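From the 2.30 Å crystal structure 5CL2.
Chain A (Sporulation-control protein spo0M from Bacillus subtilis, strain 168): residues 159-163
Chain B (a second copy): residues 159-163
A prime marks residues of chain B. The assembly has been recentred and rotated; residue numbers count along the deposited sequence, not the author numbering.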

# COMPACT_ATOMS: atom_id res chain seq x y z
N PHE A 159 -9.19 1.65 3.13
CA PHE A 159 -8.00 2.50 3.14
C PHE A 159 -7.01 2.19 2.01
O PHE A 159 -6.06 2.95 1.76
CB PHE A 159 -7.29 2.38 4.48
CG PHE A 159 -8.10 2.89 5.63
CD1 PHE A 159 -8.47 4.22 5.70
CD2 PHE A 159 -8.51 2.03 6.63
CE1 PHE A 159 -9.23 4.69 6.75
CE2 PHE A 159 -9.25 2.50 7.69
CZ PHE A 159 -9.62 3.83 7.75
N GLN A 160 -7.25 1.09 1.30
CA GLN A 160 -6.42 0.73 0.15
C GLN A 160 -4.91 0.81 0.42
O GLN A 160 -4.16 1.36 -0.39
CB GLN A 160 -6.78 1.61 -1.06
CG GLN A 160 -8.25 1.45 -1.53
CD GLN A 160 -8.58 2.18 -2.83
OE1 GLN A 160 -7.70 2.41 -3.68
NE2 GLN A 160 -9.87 2.51 -3.00
N ARG A 161 -4.47 0.27 1.55
CA ARG A 161 -3.05 0.28 1.90
C ARG A 161 -2.28 -0.87 1.21
O ARG A 161 -2.87 -1.71 0.50
CB ARG A 161 -2.87 0.15 3.42
CG ARG A 161 -3.85 0.96 4.23
CD ARG A 161 -3.58 2.41 4.04
NE ARG A 161 -2.28 2.76 4.59
CZ ARG A 161 -1.66 3.91 4.35
NH1 ARG A 161 -2.24 4.78 3.54
NH2 ARG A 161 -0.48 4.18 4.89
N ARG A 162 -0.98 -0.93 1.47
CA ARG A 162 -0.15 -2.00 0.95
C ARG A 162 -0.68 -3.35 1.45
O ARG A 162 -0.89 -4.27 0.65
CB ARG A 162 1.30 -1.79 1.38
CG ARG A 162 2.27 -2.71 0.66
CD ARG A 162 3.69 -2.58 1.18
NE ARG A 162 3.86 -3.10 2.54
CZ ARG A 162 4.25 -4.34 2.83
NH1 ARG A 162 4.45 -5.20 1.85
NH2 ARG A 162 4.40 -4.72 4.10
N LEU A 163 -0.95 -3.44 2.74
CA LEU A 163 -1.54 -4.64 3.33
C LEU A 163 -3.08 -4.54 3.34
O LEU A 163 -3.63 -3.45 3.36
CB LEU A 163 -1.01 -4.83 4.74
CG LEU A 163 0.52 -4.91 4.76
CD1 LEU A 163 1.02 -4.98 6.20
CD2 LEU A 163 0.97 -6.16 3.95
N PHE B 159 8.60 5.21 0.19
CA PHE B 159 7.26 5.45 0.75
C PHE B 159 6.50 4.19 1.10
O PHE B 159 5.46 4.28 1.75
CB PHE B 159 6.42 6.26 -0.23
CG PHE B 159 6.95 7.63 -0.45
CD1 PHE B 159 7.08 8.51 0.61
CD2 PHE B 159 7.31 8.05 -1.72
CE1 PHE B 159 7.59 9.79 0.41
CE2 PHE B 159 7.80 9.34 -1.92
CZ PHE B 159 7.94 10.20 -0.86
N GLN B 160 7.02 3.03 0.69
CA GLN B 160 6.44 1.72 1.05
C GLN B 160 4.92 1.70 0.82
O GLN B 160 4.15 1.24 1.67
CB GLN B 160 6.76 1.38 2.50
CG GLN B 160 8.25 1.29 2.77
CD GLN B 160 8.59 0.84 4.18
OE1 GLN B 160 7.83 0.11 4.82
NE2 GLN B 160 9.75 1.27 4.67
N ARG B 161 4.51 2.17 -0.36
CA ARG B 161 3.12 2.28 -0.78
C ARG B 161 2.58 0.94 -1.28
O ARG B 161 3.33 -0.06 -1.36
CB ARG B 161 3.04 3.32 -1.90
CG ARG B 161 1.91 4.30 -1.78
CD ARG B 161 2.11 5.23 -0.62
NE ARG B 161 0.82 5.81 -0.23
CZ ARG B 161 0.56 6.36 0.95
NH1 ARG B 161 1.50 6.41 1.89
NH2 ARG B 161 -0.64 6.86 1.19
N ARG B 162 1.31 0.91 -1.66
CA ARG B 162 0.75 -0.30 -2.27
C ARG B 162 1.47 -0.59 -3.59
O ARG B 162 1.84 -1.73 -3.87
CB ARG B 162 -0.75 -0.15 -2.53
CG ARG B 162 -1.44 -1.47 -2.93
CD ARG B 162 -2.91 -1.22 -3.29
NE ARG B 162 -3.07 -0.50 -4.55
CZ ARG B 162 -3.32 -1.07 -5.72
NH1 ARG B 162 -3.48 -2.38 -5.78
NH2 ARG B 162 -3.49 -0.32 -6.82
N LEU B 163 1.65 0.45 -4.41
CA LEU B 163 2.41 0.30 -5.65
C LEU B 163 3.89 0.68 -5.42
O LEU B 163 4.20 1.43 -4.49
CB LEU B 163 1.77 1.14 -6.75
CG LEU B 163 0.31 0.77 -7.01
CD1 LEU B 163 -0.39 1.70 -8.02
CD2 LEU B 163 0.22 -0.69 -7.47

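Two copies of a protein can pack their backbones closely against each other without exchanging a single hydrogen bond, and the meeting of these two loops in spo0M is a compact example. The contact buries 269 Å² in all, neither stretch contributes a regular helix or strand at its centre, and what joins them is van der Waals packing around a nearly symmetric point.

The backbone contact comes first. CA of Arg162 lies 3.8 Å from CA of Arg162′, so each chain meets the same residue of its partner. An approach this short between alpha carbons leaves no room for a side chain between them; consistent with this, the CA-to-CB bonds of both residues point sideways.

The second kind of contact sets the aliphatic part of an arginine against backbone carbonyls. CG of Arg162 is 3.5 Å from O of Arg161′, and CD of Arg162 is 3.9 Å from O of Gln160′. The reciprocal pair is slightly looser: CG of Arg162′ stands 3.7 Å from O of Arg161, and CD of Arg162′ stands 4.1 Å from O of Gln160. The methylenes thus run along two successive carbonyls of the partner. The two side chains share one conformation, t, t, p over the first three chi angles, so the packing repeats almost unchanged in both directions. The guanidinium nitrogens of both residues are hydrogen-bonded elsewhere in the structure, and the closest side-chain atoms to those carbonyls are CG and CD.

The third kind is an encounter of like charges. NH1 of Arg161 lies 3.5 Å from NH2 of Arg161′, with no acidic side chain in either stretch to offset the pair. Both CA-to-CB bonds point away from the opposing stretch, yet the ends of both side chains come nearer to it. They do so by different routes: Arg161 takes m at each of its first three chi angles, whereas Arg161′ has a chi1 of -135°, between wells, followed by p and t. Here the side chains depart from the likeness that the backbones keep. The proximity itself is no evidence of attraction.

Phe159 and Leu163, with their counterparts in the second copy, are buried but make no contact across these stretches. The general lesson is that closeness, even between charged groups, need not mean polar bonding: here backbone approach and methylene-to-carbonyl packing occur with no hydrogen bond between the stretches.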